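Local coordinates for protein transketolase (PDB 3L84) that belongs to the transketolase family of thiamine diphosphate-binding enzymes and is built from three alpha/beta domains, two copies pairing in the assembly, at residues Asp143-Cys148 against Asn174-Tyr179; Gln205-Leu210 against Thr231-Ile236. All coordinates share one frame; numbering follows the deposited sequence.

Contact 1: residues Asp143-Cys148 against Asn174-Tyr179; sequences DHKIYC and NFILIY
Tyr147 and Ile176 lie side by side on one face of a parallel strand pair, the methyl CD1 of Ile176 standing 3.6 Å from CE1 of the Tyr147 ring. The isoleucine reaches it because CG1 is anti to its carbonyl carbon (chi1 -60°) and the chain then runs on extended. On the face carrying Ile146, Phe175, Cys148 and Leu177, the sulphur SG of Cys148 rests 3.7 Å from Leu177 CD1, while Cys148 CB abuts the edge of the Phe175 ring at CE1. Small cysteine suits a place between leucine and phenylalanine. Ile146 and Ile176, branched at CB, suit extended backbone. Four backbone bonds hold the strands, Ile178 N to Cys148 O being nearly straight (177°). At the strands' entrance Asn174 CG sits between its backbone N and carbonyl carbon (chi1 57°), alongside Ile146, with ND2 3.6 Å from Ile146 CD1; this amide also donates to Ala127 O and to a water that itself donates to His144 O. His144 ND1 donates to Lys145 O, in the plane of its own ring but from above the carbonyl plane, and NE2 is hydrogen-bonded to Tyr404 OH. Strands 60-63 and 234-239 flank the pair, helix 118-137 covers the Cys148 and Phe175 face, and helix 217-228 packs against Tyr147 and Ile176.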
loop_
_atom_site.group_PDB
_atom_site.type_symbol
_atom_site.label_atom_id
_atom_site.label_comp_id
_atom_site.label_asym_id
_atom_site.label_seq_id
_atom_site.Cartn_x
_atom_site.Cartn_y
_atom_site.Cartn_z
ATOM N N ASP A 143 18.202 -4.968 27.933
ATOM C CA ASP A 143 17.858 -3.702 28.623
ATOM C C ASP A 143 18.128 -2.423 27.813
ATOM O O ASP A 143 18.111 -1.325 28.349
ATOM C CB ASP A 143 18.483 -3.636 29.997
ATOM C CG ASP A 143 19.962 -3.482 29.946
ATOM O OD1 ASP A 143 20.524 -3.323 28.833
ATOM O OD2 ASP A 143 20.600 -3.514 31.037
ATOM N N HIS A 144 18.279 -2.553 26.526
ATOM C CA HIS A 144 18.804 -1.473 25.694
ATOM C C HIS A 144 17.650 -0.564 25.227
ATOM O O HIS A 144 16.459 -0.830 25.452
ATOM C CB HIS A 144 19.526 -2.093 24.498
ATOM C CG HIS A 144 18.627 -2.848 23.587
ATOM N ND1 HIS A 144 17.868 -2.242 22.601
ATOM C CD2 HIS A 144 18.304 -4.165 23.545
ATOM C CE1 HIS A 144 17.178 -3.167 21.959
ATOM N NE2 HIS A 144 17.413 -4.346 22.516
ATOM N N LYS A 145 18.033 0.537 24.605
ATOM C CA LYS A 145 17.086 1.489 24.016
ATOM C C LYS A 145 16.983 1.313 22.517
ATOM O O LYS A 145 17.819 0.655 21.881
ATOM C CB LYS A 145 17.524 2.913 24.349
ATOM C CG LYS A 145 17.554 3.218 25.833
ATOM C CD LYS A 145 16.178 3.226 26.490
ATOM C CE LYS A 145 16.247 3.534 27.995
ATOM N NZ LYS A 145 14.898 3.434 28.584
ATOM N N ILE A 146 15.950 1.944 21.958
ATOM C CA ILE A 146 15.731 2.074 20.518
ATOM C C ILE A 146 15.522 3.541 20.251
ATOM O O ILE A 146 14.589 4.151 20.814
ATOM C CB ILE A 146 14.523 1.281 20.026
ATOM C CG1 ILE A 146 14.677 -0.234 20.313
ATOM C CG2 ILE A 146 14.330 1.535 18.524
ATOM C CD1 ILE A 146 14.444 -0.738 21.714
ATOM N N TYR A 147 16.446 4.153 19.525
ATOM C CA TYR A 147 16.407 5.571 19.153
ATOM C C TYR A 147 16.050 5.686 17.693
ATOM O O TYR A 147 16.663 5.053 16.834
ATOM C CB TYR A 147 17.775 6.233 19.367
ATOM C CG TYR A 147 18.232 6.303 20.795
ATOM C CD1 TYR A 147 17.753 7.281 21.659
ATOM C CD2 TYR A 147 19.170 5.401 21.297
ATOM C CE1 TYR A 147 18.217 7.369 22.963
ATOM C CE2 TYR A 147 19.609 5.458 22.608
ATOM C CZ TYR A 147 19.116 6.439 23.455
ATOM O OH TYR A 147 19.523 6.568 24.787
ATOM N N CYS A 148 15.048 6.497 17.379
ATOM C CA CYS A 148 14.683 6.721 15.998
ATOM C C CYS A 148 14.672 8.194 15.701
ATOM O O CYS A 148 14.037 8.952 16.456
ATOM C CB CYS A 148 13.283 6.169 15.751
ATOM S SG CYS A 148 12.646 6.367 14.097
ATOM N N ASN A 174 11.220 1.562 26.236
ATOM C CA ASN A 174 12.539 1.448 25.643
ATOM C C ASN A 174 12.676 2.213 24.336
ATOM O O ASN A 174 13.740 2.192 23.719
ATOM C CB ASN A 174 12.909 -0.036 25.457
ATOM C CG ASN A 174 11.911 -0.823 24.614
ATOM O OD1 ASN A 174 10.839 -0.336 24.267
ATOM N ND2 ASN A 174 12.268 -2.089 24.314
ATOM N N PHE A 175 11.626 2.909 23.931
ATOM C CA PHE A 175 11.558 3.570 22.620
ATOM C C PHE A 175 11.604 5.083 22.776
ATOM O O PHE A 175 10.769 5.673 23.471
ATOM C CB PHE A 175 10.246 3.164 21.937
ATOM C CG PHE A 175 9.975 3.796 20.598
ATOM C CD1 PHE A 175 10.970 3.898 19.643
ATOM C CD2 PHE A 175 8.745 4.302 20.309
ATOM C CE1 PHE A 175 10.704 4.457 18.388
ATOM C CE2 PHE A 175 8.475 4.853 19.061
ATOM C CZ PHE A 175 9.449 4.925 18.100
ATOM N N ILE A 176 12.539 5.710 22.078
ATOM C CA ILE A 176 12.752 7.147 22.085
ATOM C C ILE A 176 12.759 7.638 20.643
ATOM O O ILE A 176 13.632 7.295 19.872
ATOM C CB ILE A 176 14.046 7.524 22.834
ATOM C CG1 ILE A 176 13.998 7.057 24.282
ATOM C CG2 ILE A 176 14.265 9.020 22.767
ATOM C CD1 ILE A 176 15.308 7.201 25.068
ATOM N N LEU A 177 11.740 8.400 20.287
ATOM C CA LEU A 177 11.522 8.934 18.961
ATOM C C LEU A 177 11.887 10.409 18.983
ATOM O O LEU A 177 11.350 11.181 19.779
ATOM C CB LEU A 177 10.057 8.745 18.572
ATOM C CG LEU A 177 9.631 9.172 17.189
ATOM C CD1 LEU A 177 10.398 8.459 16.108
ATOM C CD2 LEU A 177 8.107 8.930 17.010
ATOM N N ILE A 178 12.810 10.816 18.148
ATOM C CA ILE A 178 13.277 12.185 18.062
ATOM C C ILE A 178 12.783 12.741 16.732
ATOM O O ILE A 178 13.198 12.283 15.657
ATOM C CB ILE A 178 14.805 12.274 18.163
ATOM C CG1 ILE A 178 15.260 11.621 19.441
ATOM C CG2 ILE A 178 15.253 13.734 18.032
ATOM C CD1 ILE A 178 16.774 11.407 19.540
ATOM N N TYR A 179 11.876 13.709 16.809
ATOM C CA TYR A 179 11.242 14.354 15.645
ATOM C C TYR A 179 11.933 15.666 15.314
ATOM O O TYR A 179 11.970 16.592 16.133
ATOM C CB TYR A 179 9.752 14.518 15.925
ATOM C CG TYR A 179 8.959 15.472 15.058
ATOM C CD1 TYR A 179 9.149 15.561 13.693
ATOM C CD2 TYR A 179 8.003 16.279 15.634
ATOM C CE1 TYR A 179 8.408 16.431 12.912
ATOM C CE2 TYR A 179 7.256 17.159 14.877
ATOM C CZ TYR A 179 7.463 17.237 13.524
ATOM O OH TYR A 179 6.690 18.114 12.768
HETATM O O HOH W 1 14.809 -3.060 25.658
#

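Contact 2: residues Gln205-Leu210 against Thr231-Ile236; sequences QGFEVL and TKPCLI
The side chains of Pro233 and Phe207 cross at about a right angle, with Pro233 CB over the centre of the aromatic face, 3.8 Å from the ring centroid. This is a CH-pi contact, and proline suits it: its closed ring offers CB and CG as a compact bump, CG touching the CD1 side of the phenylalanine at 3.9 Å. Chi1 (-77°) puts Phe207 CG anti to the carbonyl carbon; the CD2 corner of the ring fits against Leu235 CB, with Leu235 N at the ring edge.

Before the strands, Gly206 has a positive phi (80°), readily adopted by a residue without a side chain, and is the C' residue of a Schellman motif ending helix 198-204. Its carbonyl O lies against Lys232 CB and Pro233 CD, and the lysine's aliphatic stem thus lines the turn. On the strands proper, Leu210 CD1 drops beside Cys234 SG at 3.9 Å, the slim cysteine side chain taking one branch of the leucine, while Val209 CG1 meets Leu235 CD2 more loosely (4.2 Å) on the other face. Three backbone bonds clamp the strands: Glu208 N to Pro233 O, Leu235 N to Glu208 O, and Leu210 N to Leu235 O. Glu208 OE1 accepts from a water that also takes the N-H of Thr231, and the same OE1 is also hydrogen-bonded to Ser230 OG.

The pair is joined by helix 217-228 in a beta-alpha-beta crossover; that helix packs on Leu210, Cys234 and Ile236, whereas helix 198-204 meets Val209 and Leu235. Strand 175-181 flanks 234-239, and helix 158-169 touches Phe207.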
loop_
_atom_site.group_PDB
_atom_site.type_symbol
_atom_site.label_atom_id
_atom_site.label_comp_id
_atom_site.label_asym_id
_atom_site.label_seq_id
_atom_site.Cartn_x
_atom_site.Cartn_y
_atom_site.Cartn_z
ATOM N N GLN A 205 -1.792 8.572 22.207
ATOM C CA GLN A 205 -1.256 7.246 21.946
ATOM C C GLN A 205 -0.295 6.781 23.022
ATOM O O GLN A 205 0.520 5.884 22.775
ATOM C CB GLN A 205 -0.557 7.206 20.579
ATOM C CG GLN A 205 -1.469 7.489 19.446
ATOM C CD GLN A 205 -0.816 7.281 18.095
ATOM O OE1 GLN A 205 0.287 7.768 17.861
ATOM N NE2 GLN A 205 -1.481 6.564 17.185
ATOM N N GLY A 206 -0.353 7.374 24.215
ATOM C CA GLY A 206 0.371 6.865 25.361
ATOM C C GLY A 206 1.840 7.193 25.447
ATOM O O GLY A 206 2.560 6.492 26.150
ATOM N N PHE A 207 2.267 8.261 24.782
ATOM C CA PHE A 207 3.647 8.717 24.872
ATOM C C PHE A 207 3.826 9.827 25.919
ATOM O O PHE A 207 2.909 10.617 26.208
ATOM C CB PHE A 207 4.113 9.327 23.543
ATOM C CG PHE A 207 4.465 8.317 22.457
ATOM C CD1 PHE A 207 3.516 7.458 21.932
ATOM C CD2 PHE A 207 5.738 8.296 21.893
ATOM C CE1 PHE A 207 3.855 6.554 20.925
ATOM C CE2 PHE A 207 6.070 7.435 20.888
ATOM C CZ PHE A 207 5.134 6.558 20.400
ATOM N N GLU A 208 5.040 9.900 26.457
ATOM C CA GLU A 208 5.528 11.118 27.112
ATOM C C GLU A 208 6.167 12.009 26.061
ATOM O O GLU A 208 6.948 11.506 25.234
ATOM C CB GLU A 208 6.564 10.793 28.182
ATOM C CG GLU A 208 7.146 12.060 28.861
ATOM C CD GLU A 208 8.034 11.797 30.065
ATOM O OE1 GLU A 208 8.462 10.655 30.333
ATOM O OE2 GLU A 208 8.337 12.790 30.775
ATOM N N VAL A 209 5.866 13.305 26.081
ATOM C CA VAL A 209 6.311 14.222 25.050
ATOM C C VAL A 209 7.158 15.365 25.614
ATOM O O VAL A 209 6.697 16.088 26.498
ATOM C CB VAL A 209 5.130 14.793 24.249
ATOM C CG1 VAL A 209 5.679 15.763 23.182
ATOM C CG2 VAL A 209 4.277 13.660 23.624
ATOM N N LEU A 210 8.379 15.503 25.112
ATOM C CA LEU A 210 9.302 16.574 25.502
ATOM C C LEU A 210 9.504 17.474 24.301
ATOM O O LEU A 210 9.502 16.992 23.171
ATOM C CB LEU A 210 10.651 15.959 25.940
ATOM C CG LEU A 210 10.520 14.907 27.051
ATOM C CD1 LEU A 210 11.871 14.196 27.374
ATOM C CD2 LEU A 210 9.920 15.492 28.280
ATOM N N THR A 231 8.515 6.105 31.754
ATOM C CA THR A 231 7.737 4.855 31.847
ATOM C C THR A 231 6.811 4.646 30.620
ATOM O O THR A 231 6.020 3.733 30.613
ATOM C CB THR A 231 6.923 4.812 33.094
ATOM O OG1 THR A 231 6.016 5.912 33.048
ATOM C CG2 THR A 231 7.852 4.868 34.341
ATOM N N LYS A 232 6.959 5.507 29.607
ATOM C CA LYS A 232 6.193 5.479 28.381
ATOM C C LYS A 232 7.153 5.516 27.207
ATOM O O LYS A 232 8.299 5.931 27.346
ATOM C CB LYS A 232 5.292 6.719 28.317
ATOM C CG LYS A 232 4.202 6.735 29.345
ATOM C CD LYS A 232 3.373 8.008 29.226
ATOM C CE LYS A 232 2.280 8.106 30.287
ATOM N NZ LYS A 232 2.338 9.426 30.942
ATOM N N PRO A 233 6.688 5.102 26.018
ATOM C CA PRO A 233 7.434 5.521 24.819
ATOM C C PRO A 233 7.545 7.033 24.854
ATOM O O PRO A 233 6.611 7.693 25.336
ATOM C CB PRO A 233 6.573 4.996 23.644
ATOM C CG PRO A 233 5.187 4.833 24.230
ATOM C CD PRO A 233 5.429 4.429 25.660
ATOM N N CYS A 234 8.658 7.575 24.388
ATOM C CA CYS A 234 8.918 9.004 24.515
ATOM C C CYS A 234 9.204 9.658 23.200
ATOM O O CYS A 234 10.029 9.151 22.433
ATOM C CB CYS A 234 10.084 9.211 25.461
ATOM S SG CYS A 234 10.453 10.931 25.890
ATOM N N LEU A 235 8.541 10.776 22.954
ATOM C CA LEU A 235 8.755 11.625 21.804
ATOM C C LEU A 235 9.475 12.869 22.251
ATOM O O LEU A 235 9.014 13.536 23.168
ATOM C CB LEU A 235 7.429 12.005 21.148
ATOM C CG LEU A 235 7.524 13.043 20.022
ATOM C CD1 LEU A 235 8.192 12.409 18.809
ATOM C CD2 LEU A 235 6.173 13.612 19.607
ATOM N N ILE A 236 10.584 13.182 21.605
ATOM C CA ILE A 236 11.264 14.458 21.738
ATOM C C ILE A 236 10.991 15.257 20.472
ATOM O O ILE A 236 11.412 14.879 19.381
ATOM C CB ILE A 236 12.785 14.286 21.960
ATOM C CG1 ILE A 236 13.020 13.508 23.254
ATOM C CG2 ILE A 236 13.473 15.641 21.999
ATOM C CD1 ILE A 236 14.501 13.083 23.481
HETATM O O HOH W 2 7.611 8.916 32.563
#

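Contact 1 closes along the chain before contact 2 opens, yet their centres are only about 10 Å apart, because both belong to one five-stranded parallel sheet. Its order is 60-63, 146-151, 175-181, 234-239, 208-213, so the last strand in sequence is inserted beside 175-181 and the preceding one is outermost within this chain. The seam between the contacts is that of 175-181 with 234-239: Leu177 N probably bonds to Cys234 O and Leu177 O to Ile236 N, with Leu235 CD1 packing against Tyr179 CB. Helix 217-228 touches residues of both. Together they span four strands of the thiamine diphosphate-binding domain: contact 1 joins two inner strands and contact 2 adds the outermost one.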